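Local coordinates for protein serpin B3 (Homo sapiens, PDB 4ZK3) that probably inhibits proteases as a serpin, offering a reactive-centre loop as bait and trapping the enzyme when the cleaved loop inserts into a sheet, at residues Glu6-Phe11 with Ser30-Thr35; Glu142-Ile147 with Ile163-Ile168; Glu157-Leu162 with Ala344-Val349; Glu290-Leu295 with Leu329-Val334. All blocks are in the same frame, centred on the assembly; numbering follows the deposited sequence.

Contact 1: residues Glu6-Phe11 with Ser30-Thr35; sequences EANTKF and SPISIT
The helical segments 6-11 and 31-35 approach at Asn8 and Ile32, whose CA atoms are 6.9 Å apart. Their axes come within 9.7 Å and make an angle of 105°, so the two segments run almost crosswise. Asn8 and Phe11, one turn apart, carry the contact from the first helix. The Asn8 amide sits beside Ile32, with ND2 3.8 Å from CD1, and crosses the Thr35 side chain at about a right angle, OD1 facing CG2. In serpin terms the segments belong to helix A and to helix B, the buried helix behind sheet A, and the space between them is bridged by water as well as by side chains. Thr35 OG1 accepts a bond from one water, which also donates to Asn8 O. A second water accepts from Thr35 OG1 and donates to Asn8 OD1 at 2.9 Å. The hydroxyl is therefore gripped by two waters. Phe11 has CG anti to its backbone N (chi1 178°), and its ring reaches Ile34. CG2 of Ile34 lies in the ring plane at the edge, 3.8 Å from Phe11 CE2. Phe11 CD2 is 3.3 Å from Thr35 OG1, which approaches the ring obliquely. Phe59 packs on both Asn8 and Thr35.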
loop_
_atom_site.group_PDB
_atom_site.type_symbol
_atom_site.label_atom_id
_atom_site.label_comp_id
_atom_site.label_asym_id
_atom_site.label_seq_id
_atom_site.Cartn_x
_atom_site.Cartn_y
_atom_site.Cartn_z
ATOM N N GLU A 6 -4.147 -7.646 -11.661
ATOM C CA GLU A 6 -3.966 -8.918 -11.032
ATOM C C GLU A 6 -2.559 -9.157 -10.458
ATOM O O GLU A 6 -2.420 -9.667 -9.345
ATOM C CB GLU A 6 -4.380 -10.026 -12.019
ATOM C CG GLU A 6 -5.910 -10.039 -12.235
ATOM C CD GLU A 6 -6.394 -10.448 -13.634
ATOM O OE1 GLU A 6 -5.885 -11.469 -14.175
ATOM O OE2 GLU A 6 -7.308 -9.755 -14.165
ATOM N N ALA A 7 -1.521 -8.808 -11.225
ATOM C CA ALA A 7 -0.156 -8.952 -10.771
ATOM C C ALA A 7 0.013 -8.208 -9.419
ATOM O O ALA A 7 0.450 -8.798 -8.455
ATOM C CB ALA A 7 0.806 -8.419 -11.819
ATOM N N ASN A 8 -0.393 -6.930 -9.388
ATOM C CA ASN A 8 -0.257 -6.072 -8.196
ATOM C C ASN A 8 -0.973 -6.659 -6.964
ATOM O O ASN A 8 -0.423 -6.652 -5.844
ATOM C CB ASN A 8 -0.739 -4.652 -8.548
ATOM C CG ASN A 8 0.057 -4.010 -9.756
ATOM O OD1 ASN A 8 1.224 -4.366 -10.040
ATOM N ND2 ASN A 8 -0.577 -3.059 -10.442
ATOM N N THR A 9 -2.187 -7.175 -7.185
ATOM C CA THR A 9 -2.956 -7.853 -6.144
ATOM C C THR A 9 -2.294 -9.138 -5.651
ATOM O O THR A 9 -2.320 -9.443 -4.453
ATOM C CB THR A 9 -4.400 -8.102 -6.611
ATOM O OG1 THR A 9 -5.035 -6.846 -6.872
ATOM C CG2 THR A 9 -5.212 -8.803 -5.508
ATOM N N LYS A 10 -1.650 -9.881 -6.537
ATOM C CA LYS A 10 -0.914 -11.088 -6.092
ATOM C C LYS A 10 0.279 -10.775 -5.223
ATOM O O LYS A 10 0.505 -11.401 -4.169
ATOM C CB LYS A 10 -0.457 -11.898 -7.314
ATOM C CG LYS A 10 -1.614 -12.484 -8.143
ATOM C CD LYS A 10 -1.098 -13.160 -9.409
ATOM C CE LYS A 10 -2.215 -13.762 -10.229
ATOM N NZ LYS A 10 -2.819 -14.929 -9.513
ATOM N N PHE A 11 1.047 -9.790 -5.651
ATOM C CA PHE A 11 2.159 -9.270 -4.856
ATOM C C PHE A 11 1.677 -8.788 -3.506
ATOM O O PHE A 11 2.300 -9.107 -2.474
ATOM C CB PHE A 11 2.861 -8.142 -5.642
ATOM C CG PHE A 11 3.981 -7.499 -4.922
ATOM C CD1 PHE A 11 5.016 -8.226 -4.422
ATOM C CD2 PHE A 11 4.030 -6.085 -4.797
ATOM C CE1 PHE A 11 6.094 -7.618 -3.782
ATOM C CE2 PHE A 11 5.077 -5.475 -4.137
ATOM C CZ PHE A 11 6.125 -6.238 -3.620
ATOM N N SER A 30 0.573 0.057 1.553
ATOM C CA SER A 30 0.213 0.328 0.156
ATOM C C SER A 30 1.020 -0.545 -0.765
ATOM O O SER A 30 2.167 -0.218 -1.104
ATOM C CB SER A 30 0.438 1.782 -0.230
ATOM O OG SER A 30 0.189 1.895 -1.645
ATOM N N PRO A 31 0.387 -1.599 -1.275
ATOM C CA PRO A 31 1.109 -2.438 -2.220
ATOM C C PRO A 31 1.511 -1.695 -3.486
ATOM O O PRO A 31 2.568 -1.942 -4.061
ATOM C CB PRO A 31 0.089 -3.531 -2.580
ATOM C CG PRO A 31 -1.261 -2.998 -2.160
ATOM C CD PRO A 31 -0.992 -2.052 -1.017
ATOM N N ILE A 32 0.699 -0.744 -3.915
ATOM C CA ILE A 32 0.986 0.010 -5.161
ATOM C C ILE A 32 2.205 0.880 -5.003
ATOM O O ILE A 32 3.033 1.034 -5.940
ATOM C CB ILE A 32 -0.223 0.875 -5.547
ATOM C CG1 ILE A 32 -1.201 0.046 -6.338
ATOM C CG2 ILE A 32 0.192 1.996 -6.480
ATOM C CD1 ILE A 32 -0.628 -0.428 -7.682
ATOM N N SER A 33 2.347 1.455 -3.815
ATOM C CA SER A 33 3.556 2.266 -3.503
ATOM C C SER A 33 4.797 1.429 -3.604
ATOM O O SER A 33 5.846 1.837 -4.177
ATOM C CB SER A 33 3.395 2.878 -2.112
ATOM O OG SER A 33 4.616 3.446 -1.686
ATOM N N ILE A 34 4.696 0.206 -3.125
ATOM C CA ILE A 34 5.857 -0.679 -3.151
ATOM C C ILE A 34 6.137 -1.157 -4.570
ATOM O O ILE A 34 7.286 -1.157 -5.027
ATOM C CB ILE A 34 5.649 -1.845 -2.228
ATOM C CG1 ILE A 34 5.410 -1.321 -0.831
ATOM C CG2 ILE A 34 6.868 -2.709 -2.273
ATOM C CD1 ILE A 34 4.921 -2.337 0.156
ATOM N N THR A 35 5.097 -1.531 -5.282
ATOM C CA THR A 35 5.250 -1.874 -6.697
ATOM C C THR A 35 5.911 -0.766 -7.467
ATOM O O THR A 35 6.841 -0.985 -8.243
ATOM C CB THR A 35 3.913 -2.231 -7.320
ATOM O OG1 THR A 35 3.430 -3.417 -6.701
ATOM C CG2 THR A 35 4.104 -2.491 -8.784
HETATM O O HOH W 1 0.498 -3.729 -5.966
HETATM O O HOH W 2 3.150 -5.824 -8.491
#

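Contact 2: residues Glu142-Ile147 with Ile163-Ile168; sequences ESRKKI and IPEGNI
In Arg144, chi1 of -175° sets CG anti to the backbone N, 4.1 Å from Ile168 CG1, and a bend at chi3 (76°) turns NE out of the extended line. The guanidinium then lies beside the chain at Ile163-Glu165. Arg144 NH1 donates to the carbonyl oxygen of Ile163 at 2.7 Å, with an N-H...O angle of 159°. The oxygen lies in the guanidinium plane, and the donor lies in the carbonyl plane. Over one face of the guanidinium sits Glu165 CG, 3.5 Å from Arg144 NH2 and displaced toward the rim. The Glu165 carboxylate is not in contact with the guanidinium. The charge of Arg144 is met instead by Glu141, which forms a salt bridge with NH2. The aliphatic part of Arg144 is used too. Arg144 CB is 4.0 Å from Ile168 CG1, and Arg144 CD is 3.6 Å from Pro164 O. Deeper in, Ile147 CG2 touches Ile163 CD1 at 3.7 Å. Val175 of strand 174-185 packs against both isoleucines and against Ile168. Pro164 to Asn167 form a type II beta turn, with Gly166 at the position whose backbone angles call for glycine. The whole is the serpin arrangement of helix F, here 140-153, lying across sheet A, with the connection to strand 174-185 folded back along the helix.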
loop_
_atom_site.group_PDB
_atom_site.type_symbol
_atom_site.label_atom_id
_atom_site.label_comp_id
_atom_site.label_asym_id
_atom_site.label_seq_id
_atom_site.Cartn_x
_atom_site.Cartn_y
_atom_site.Cartn_z
ATOM N N GLU A 142 21.588 15.106 7.069
ATOM C CA GLU A 142 20.776 16.235 6.707
ATOM C C GLU A 142 20.050 15.869 5.373
ATOM O O GLU A 142 18.946 16.321 5.095
ATOM C CB GLU A 142 21.674 17.483 6.640
ATOM C CG GLU A 142 23.232 17.219 6.765
ATOM C CD GLU A 142 23.795 16.454 8.045
ATOM O OE1 GLU A 142 24.605 15.449 7.941
ATOM O OE2 GLU A 142 23.445 16.870 9.195
ATOM N N SER A 143 20.682 15.033 4.565
ATOM C CA SER A 143 20.075 14.524 3.353
ATOM C C SER A 143 18.862 13.631 3.712
ATOM O O SER A 143 17.790 13.828 3.163
ATOM C CB SER A 143 21.131 13.744 2.542
ATOM O OG SER A 143 22.044 14.644 1.936
ATOM N N ARG A 144 19.057 12.702 4.641
ATOM C CA ARG A 144 17.960 11.864 5.226
ATOM C C ARG A 144 16.762 12.734 5.605
ATOM O O ARG A 144 15.610 12.493 5.168
ATOM C CB ARG A 144 18.463 11.021 6.399
ATOM C CG ARG A 144 17.451 10.045 7.002
ATOM C CD ARG A 144 18.047 9.297 8.183
ATOM N NE ARG A 144 18.103 10.151 9.371
ATOM C CZ ARG A 144 17.091 10.380 10.195
ATOM N NH1 ARG A 144 15.905 9.795 10.033
ATOM N NH2 ARG A 144 17.266 11.216 11.191
ATOM N N LYS A 145 17.018 13.810 6.340
ATOM C CA LYS A 145 15.928 14.656 6.805
ATOM C C LYS A 145 15.268 15.397 5.703
ATOM O O LYS A 145 14.073 15.605 5.720
ATOM C CB LYS A 145 16.384 15.632 7.904
ATOM C CG LYS A 145 16.858 14.893 9.140
ATOM C CD LYS A 145 17.221 15.860 10.236
ATOM C CE LYS A 145 17.858 15.127 11.391
ATOM N NZ LYS A 145 17.554 15.809 12.679
ATOM N N LYS A 146 16.016 15.827 4.721
ATOM C CA LYS A 146 15.376 16.425 3.541
ATOM C C LYS A 146 14.430 15.449 2.793
ATOM O O LYS A 146 13.378 15.856 2.336
ATOM C CB LYS A 146 16.437 16.892 2.566
ATOM C CG LYS A 146 15.936 17.696 1.388
ATOM C CD LYS A 146 17.085 18.432 0.678
ATOM C CE LYS A 146 18.351 18.532 1.564
ATOM N NZ LYS A 146 19.392 19.447 1.021
ATOM N N ILE A 147 14.801 14.176 2.697
ATOM C CA ILE A 147 13.940 13.195 1.948
ATOM C C ILE A 147 12.641 12.977 2.770
ATOM O O ILE A 147 11.535 13.050 2.225
ATOM C CB ILE A 147 14.696 11.887 1.750
ATOM C CG1 ILE A 147 15.854 12.131 0.741
ATOM C CG2 ILE A 147 13.814 10.756 1.236
ATOM C CD1 ILE A 147 16.952 11.078 0.830
ATOM N N ILE A 163 12.524 7.274 6.635
ATOM C CA ILE A 163 13.821 6.638 6.652
ATOM C C ILE A 163 14.501 6.967 8.021
ATOM O O ILE A 163 14.951 8.094 8.227
ATOM C CB ILE A 163 14.728 7.113 5.523
ATOM C CG1 ILE A 163 14.091 6.919 4.111
ATOM C CG2 ILE A 163 16.025 6.321 5.565
ATOM C CD1 ILE A 163 14.873 7.653 3.053
ATOM N N PRO A 164 14.522 5.995 8.944
ATOM C CA PRO A 164 15.151 6.235 10.236
ATOM C C PRO A 164 16.685 6.250 10.141
ATOM O O PRO A 164 17.259 5.903 9.098
ATOM C CB PRO A 164 14.645 5.062 11.097
ATOM C CG PRO A 164 13.364 4.630 10.440
ATOM C CD PRO A 164 13.745 4.738 8.977
ATOM N N GLU A 165 17.338 6.678 11.218
ATOM C CA GLU A 165 18.792 6.813 11.225
ATOM C C GLU A 165 19.276 5.421 11.044
ATOM O O GLU A 165 18.584 4.478 11.400
ATOM C CB GLU A 165 19.267 7.322 12.581
ATOM C CG GLU A 165 18.542 8.572 13.048
ATOM C CD GLU A 165 18.994 8.992 14.417
ATOM O OE1 GLU A 165 18.144 8.960 15.347
ATOM O OE2 GLU A 165 20.215 9.316 14.524
ATOM N N GLY A 166 20.456 5.263 10.492
ATOM C CA GLY A 166 20.986 3.949 10.269
ATOM C C GLY A 166 20.917 3.583 8.814
ATOM O O GLY A 166 21.692 2.781 8.348
ATOM N N ASN A 167 20.022 4.190 8.050
ATOM C CA ASN A 167 19.809 3.672 6.667
ATOM C C ASN A 167 20.534 4.458 5.583
ATOM O O ASN A 167 20.723 3.925 4.514
ATOM C CB ASN A 167 18.295 3.580 6.365
ATOM C CG ASN A 167 17.576 2.583 7.271
ATOM O OD1 ASN A 167 16.945 2.974 8.252
ATOM N ND2 ASN A 167 17.646 1.315 6.950
ATOM N N ILE A 168 20.844 5.733 5.832
ATOM C CA ILE A 168 21.580 6.612 4.927
ATOM C C ILE A 168 22.993 6.900 5.527
ATOM O O ILE A 168 23.115 7.159 6.718
ATOM C CB ILE A 168 20.882 7.979 4.715
ATOM C CG1 ILE A 168 19.476 7.837 4.132
ATOM C CG2 ILE A 168 21.708 8.852 3.813
ATOM C CD1 ILE A 168 19.439 6.789 3.054
#

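Contact 3: residues Glu157-Leu162 with Ala344-Val349; sequences EKIKNL and AAATAV
Ile159 and Leu162 pack on the alanine-rich strand 344-349. This strand carries the hinge sequence of the serpin reactive-centre loop. It lies between strands 174-185 and 325-336 as an inserted strand of sheet A, as in relaxed serpins. The side-chain contacts are apolar; two methyls also rest against strand carbonyl oxygens. Ile159 CG1 is 3.9 Å from Ala344 CB, and Ile159 CD1 rests by Ala344 O. Ile159 CG2 faces Ala346 CB at a looser 4.3 Å. Leu162 has CG anti to its backbone N (chi1 173°) and ends in a fork over the strand. Leu162 CD2 reaches Ala348 CB at 3.7 Å and Ala346 CB at 3.9 Å, while Leu162 CD1 meets Ala346 O. At the margin, Lys158 CB lies 4.1 Å from Ala344 CB, and the rest of its chain leads away. Ala344, Ala346 and Ala348 point toward the loop. Their methyl groups are small, and the larger side chains of the loop come close to the strand backbone. Ala345 and Thr347 point away, and Thr347 packs on Ile34 and Ala37 of helix 31-42. Backbone hydrogen bonds to Phe333, Lys331 and Leu329 on one side, and to Ile180 and Asn178 on the other, hold the strand in place. The loop is braced within itself: Lys160 NZ donates to Glu157 O at 2.8 Å, with the amine close to the line of the carbonyl bond.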
loop_
_atom_site.group_PDB
_atom_site.type_symbol
_atom_site.label_atom_id
_atom_site.label_comp_id
_atom_site.label_asym_id
_atom_site.label_seq_id
_atom_site.Cartn_x
_atom_site.Cartn_y
_atom_site.Cartn_z
ATOM N N GLU A 157 1.578 15.524 5.774
ATOM C CA GLU A 157 2.361 15.194 6.956
ATOM C C GLU A 157 2.052 13.954 7.735
ATOM O O GLU A 157 2.512 13.877 8.893
ATOM C CB GLU A 157 2.404 16.384 7.946
ATOM C CG GLU A 157 3.211 17.541 7.428
ATOM C CD GLU A 157 2.338 18.682 6.966
ATOM O OE1 GLU A 157 2.393 19.749 7.650
ATOM O OE2 GLU A 157 1.586 18.509 5.974
ATOM N N LYS A 158 1.333 12.980 7.141
ATOM C CA LYS A 158 0.997 11.736 7.874
ATOM C C LYS A 158 2.105 10.713 7.942
ATOM O O LYS A 158 2.061 9.813 8.791
ATOM C CB LYS A 158 -0.212 11.015 7.214
ATOM C CG LYS A 158 -1.516 11.803 7.279
ATOM C CD LYS A 158 -1.807 12.397 8.660
ATOM C CE LYS A 158 -2.984 13.339 8.588
ATOM N NZ LYS A 158 -3.202 13.949 9.894
ATOM N N ILE A 159 3.032 10.728 6.966
ATOM C CA ILE A 159 4.164 9.810 7.006
ATOM C C ILE A 159 5.388 10.629 7.402
ATOM O O ILE A 159 5.924 11.384 6.574
ATOM C CB ILE A 159 4.416 9.118 5.654
ATOM C CG1 ILE A 159 3.112 8.451 5.218
ATOM C CG2 ILE A 159 5.568 8.139 5.802
ATOM C CD1 ILE A 159 2.662 7.341 6.169
ATOM N N LYS A 160 5.771 10.508 8.659
ATOM C CA LYS A 160 6.956 11.175 9.183
ATOM C C LYS A 160 8.080 10.232 9.348
ATOM O O LYS A 160 7.875 9.083 9.642
ATOM C CB LYS A 160 6.613 11.767 10.540
ATOM C CG LYS A 160 5.512 12.825 10.536
ATOM C CD LYS A 160 5.551 13.569 11.915
ATOM C CE LYS A 160 4.725 14.790 11.930
ATOM N NZ LYS A 160 3.357 14.432 11.499
ATOM N N ASN A 161 9.309 10.718 9.155
ATOM C CA ASN A 161 10.500 9.941 9.474
ATOM C C ASN A 161 10.553 8.598 8.674
ATOM O O ASN A 161 10.932 7.537 9.180
ATOM C CB ASN A 161 10.666 9.776 10.998
ATOM C CG ASN A 161 12.090 9.358 11.401
ATOM O OD1 ASN A 161 12.310 8.307 11.991
ATOM N ND2 ASN A 161 13.056 10.204 11.104
ATOM N N LEU A 162 10.181 8.652 7.406
ATOM C CA LEU A 162 10.098 7.432 6.607
ATOM C C LEU A 162 11.368 6.597 6.728
ATOM O O LEU A 162 11.288 5.409 6.911
ATOM C CB LEU A 162 9.825 7.785 5.124
ATOM C CG LEU A 162 9.893 6.554 4.181
ATOM C CD1 LEU A 162 8.815 5.501 4.503
ATOM C CD2 LEU A 162 9.844 7.036 2.740
ATOM N N ALA A 344 -2.333 7.204 3.673
ATOM C CA ALA A 344 -1.041 7.590 3.116
ATOM C C ALA A 344 -0.027 6.555 3.267
ATOM O O ALA A 344 -0.061 5.787 4.208
ATOM C CB ALA A 344 -0.528 8.873 3.777
ATOM N N ALA A 345 0.952 6.520 2.359
ATOM C CA ALA A 345 2.077 5.569 2.520
ATOM C C ALA A 345 3.232 6.038 1.731
ATOM O O ALA A 345 3.097 6.918 0.835
ATOM C CB ALA A 345 1.681 4.158 2.122
ATOM N N ALA A 346 4.389 5.486 2.052
ATOM C CA ALA A 346 5.513 5.782 1.244
ATOM C C ALA A 346 6.511 4.651 1.321
ATOM O O ALA A 346 6.560 3.928 2.326
ATOM C CB ALA A 346 6.145 7.124 1.639
ATOM N N THR A 347 7.307 4.512 0.261
ATOM C CA THR A 347 8.348 3.516 0.158
ATOM C C THR A 347 9.648 4.162 -0.268
ATOM O O THR A 347 9.678 4.955 -1.202
ATOM C CB THR A 347 7.934 2.453 -0.895
ATOM O OG1 THR A 347 6.606 1.954 -0.616
ATOM C CG2 THR A 347 8.935 1.349 -0.966
ATOM N N ALA A 348 10.729 3.807 0.430
ATOM C CA ALA A 348 12.075 4.269 0.108
ATOM C C ALA A 348 12.967 3.084 -0.231
ATOM O O ALA A 348 12.986 2.100 0.485
ATOM C CB ALA A 348 12.668 5.042 1.304
ATOM N N VAL A 349 13.720 3.200 -1.308
ATOM C CA VAL A 349 14.719 2.229 -1.691
ATOM C C VAL A 349 16.069 2.964 -1.694
ATOM O O VAL A 349 16.213 4.016 -2.382
ATOM C CB VAL A 349 14.426 1.728 -3.116
ATOM C CG1 VAL A 349 15.589 0.846 -3.676
ATOM C CG2 VAL A 349 13.042 1.019 -3.151
#

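Contact 4: residues Glu290-Leu295 with Leu329-Val334; sequences EESYDL and LHKAFV
Four backbone hydrogen bonds join Glu290-Asp294 to Leu329-Phe333, two at the pair Glu291-Ala332 and two at Tyr293-His330. The segments are antiparallel, at 170° between their directions and 4.7 Å between their axes. The shortest of the bonds runs from Tyr293 N to His330 O at 2.7 Å. CA-H...O contacts supplement them: residues of the non-hydrogen-bonded pairs give their CA-H to oxygens of neighbouring pairs, as Ser292 CA does to His330 O at 3.4 Å. These are neighbouring strands of serpin sheet A. The hydrogen-bonded pairs face strand 27-29 and helix 31-42, and the other pairs face the loop after helix 140-153. Among the aromatic groups, Tyr293 and His330 lie side by side and point the same way. Tyr293 CD1 comes to the edge of the imidazole, 4.0 Å from His330 CD2, and the Tyr293 ring stacks on Phe19. Apolar packing adds Leu295 CD1, 3.9 Å from His330 CB. Glu290 CG lies 3.7 Å from Phe333 CD2, with the carboxylate steeply turned against the ring. Among the polar side chains, Lys331 starts with CG anti to its backbone N (chi1 -162°) and runs extended past Ser292 to bond Lys160 O through NZ. Ser292 OG is 3.5 Å from Lys331 CG. A Leu329 methyl, CD2, lies 4.1 Å from Asp294 CG. Asp294 OD1 accepts from Lys296 N at the start of helix 296-302.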
loop_
_atom_site.group_PDB
_atom_site.type_symbol
_atom_site.label_atom_id
_atom_site.label_comp_id
_atom_site.label_asym_id
_atom_site.label_seq_id
_atom_site.Cartn_x
_atom_site.Cartn_y
_atom_site.Cartn_z
ATOM N N GLU A 290 -1.122 2.895 12.106
ATOM C CA GLU A 290 0.136 3.380 11.654
ATOM C C GLU A 290 1.142 2.268 11.741
ATOM O O GLU A 290 1.360 1.724 12.803
ATOM C CB GLU A 290 0.524 4.552 12.529
ATOM C CG GLU A 290 -0.533 5.626 12.574
ATOM C CD GLU A 290 -0.035 6.907 13.245
ATOM O OE1 GLU A 290 -0.659 7.336 14.229
ATOM O OE2 GLU A 290 0.947 7.519 12.733
ATOM N N GLU A 291 1.712 1.843 10.633
ATOM C CA GLU A 291 2.701 0.782 10.712
ATOM C C GLU A 291 3.914 1.036 9.827
ATOM O O GLU A 291 3.813 1.719 8.776
ATOM C CB GLU A 291 2.083 -0.553 10.314
ATOM C CG GLU A 291 0.841 -0.992 11.092
ATOM C CD GLU A 291 1.075 -1.370 12.551
ATOM O OE1 GLU A 291 2.188 -1.812 12.945
ATOM O OE2 GLU A 291 0.106 -1.219 13.281
ATOM N N SER A 292 5.031 0.448 10.224
ATOM C CA SER A 292 6.290 0.480 9.485
ATOM C C SER A 292 6.791 -0.898 9.087
ATOM O O SER A 292 6.645 -1.818 9.826
ATOM C CB SER A 292 7.371 1.120 10.344
ATOM O OG SER A 292 7.003 2.442 10.666
ATOM N N TYR A 293 7.481 -1.011 7.951
ATOM C CA TYR A 293 8.028 -2.280 7.503
ATOM C C TYR A 293 9.411 -2.066 7.005
ATOM O O TYR A 293 9.644 -1.164 6.181
ATOM C CB TYR A 293 7.161 -2.972 6.413
ATOM C CG TYR A 293 5.722 -3.116 6.869
ATOM C CD1 TYR A 293 4.813 -2.054 6.747
ATOM C CD2 TYR A 293 5.299 -4.260 7.502
ATOM C CE1 TYR A 293 3.531 -2.189 7.221
ATOM C CE2 TYR A 293 4.035 -4.389 7.986
ATOM C CZ TYR A 293 3.154 -3.353 7.824
ATOM O OH TYR A 293 1.915 -3.478 8.362
ATOM N N ASP A 294 10.342 -2.887 7.519
ATOM C CA ASP A 294 11.656 -3.048 6.891
ATOM C C ASP A 294 11.513 -4.167 5.928
ATOM O O ASP A 294 11.345 -5.311 6.352
ATOM C CB ASP A 294 12.731 -3.428 7.907
ATOM C CG ASP A 294 14.109 -3.432 7.300
ATOM O OD1 ASP A 294 14.276 -3.900 6.143
ATOM O OD2 ASP A 294 15.024 -2.949 7.996
ATOM N N LEU A 295 11.589 -3.869 4.644
ATOM C CA LEU A 295 11.249 -4.875 3.624
ATOM C C LEU A 295 12.390 -5.708 3.056
ATOM O O LEU A 295 12.151 -6.601 2.263
ATOM C CB LEU A 295 10.482 -4.224 2.461
ATOM C CG LEU A 295 9.115 -3.611 2.776
ATOM C CD1 LEU A 295 8.562 -2.921 1.532
ATOM C CD2 LEU A 295 8.151 -4.662 3.273
ATOM N N LEU A 329 12.334 0.390 2.716
ATOM C CA LEU A 329 11.509 0.771 3.846
ATOM C C LEU A 329 10.103 1.234 3.391
ATOM O O LEU A 329 9.952 1.854 2.330
ATOM C CB LEU A 329 12.154 1.909 4.591
ATOM C CG LEU A 329 13.555 1.664 5.134
ATOM C CD1 LEU A 329 13.871 2.875 5.935
ATOM C CD2 LEU A 329 13.601 0.441 6.019
ATOM N N HIS A 330 9.112 0.922 4.203
ATOM C CA HIS A 330 7.710 1.295 3.953
ATOM C C HIS A 330 7.067 1.714 5.237
ATOM O O HIS A 330 7.262 1.065 6.289
ATOM C CB HIS A 330 6.960 0.110 3.379
ATOM C CG HIS A 330 5.577 0.416 2.893
ATOM N ND1 HIS A 330 5.322 1.132 1.732
ATOM C CD2 HIS A 330 4.368 0.067 3.381
ATOM C CE1 HIS A 330 4.011 1.225 1.545
ATOM N NE2 HIS A 330 3.417 0.622 2.546
ATOM N N LYS A 331 6.241 2.745 5.141
ATOM C CA LYS A 331 5.467 3.228 6.246
ATOM C C LYS A 331 4.075 3.693 5.765
ATOM O O LYS A 331 3.918 4.316 4.731
ATOM C CB LYS A 331 6.256 4.367 6.913
ATOM C CG LYS A 331 5.787 4.668 8.311
ATOM C CD LYS A 331 6.688 5.670 9.015
ATOM C CE LYS A 331 6.110 6.014 10.374
ATOM N NZ LYS A 331 7.090 6.845 11.129
ATOM N N ALA A 332 3.060 3.449 6.563
ATOM C CA ALA A 332 1.683 3.655 6.120
ATOM C C ALA A 332 0.794 4.076 7.280
ATOM O O ALA A 332 1.050 3.714 8.441
ATOM C CB ALA A 332 1.125 2.398 5.432
ATOM N N PHE A 333 -0.238 4.842 6.942
ATOM C CA PHE A 333 -1.182 5.467 7.891
ATOM C C PHE A 333 -2.592 5.400 7.326
ATOM O O PHE A 333 -2.802 5.672 6.127
ATOM C CB PHE A 333 -0.791 6.958 7.998
ATOM C CG PHE A 333 -1.806 7.832 8.726
ATOM C CD1 PHE A 333 -2.906 8.389 8.056
ATOM C CD2 PHE A 333 -1.617 8.149 10.066
ATOM C CE1 PHE A 333 -3.859 9.185 8.737
ATOM C CE2 PHE A 333 -2.531 9.008 10.749
ATOM C CZ PHE A 333 -3.647 9.519 10.072
ATOM N N VAL A 334 -3.579 5.062 8.148
ATOM C CA VAL A 334 -4.963 5.264 7.759
ATOM C C VAL A 334 -5.729 5.733 8.984
ATOM O O VAL A 334 -5.469 5.265 10.111
ATOM C CB VAL A 334 -5.609 3.940 7.179
ATOM C CG1 VAL A 334 -5.537 2.795 8.165
ATOM C CG2 VAL A 334 -7.007 4.156 6.631
#

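Overall arrangement
Contacts 3 and 4 lie side by side in sheet A, with centres about 7 Å apart, and share the boundary between strands 325-336 and 340-351. Contact 1 meets both from the helix B side. Thr347 OG1 is 2.7 Å from Ser33 OG and 2.8 Å from His330 ND1, probable hydrogen bonds in the region known in serpins as the shutter. His330 NE2 reaches on to Ser30 N. On the helix F side, Lys331 NZ lies 2.8 Å from Lys160 O, tying contact 4 to the loop of contact 3. Contact 2 continues that loop, and Pro164 and Ile163 touch Leu329. Contacts 1 and 2 do not touch; their centres are about 25 Å apart.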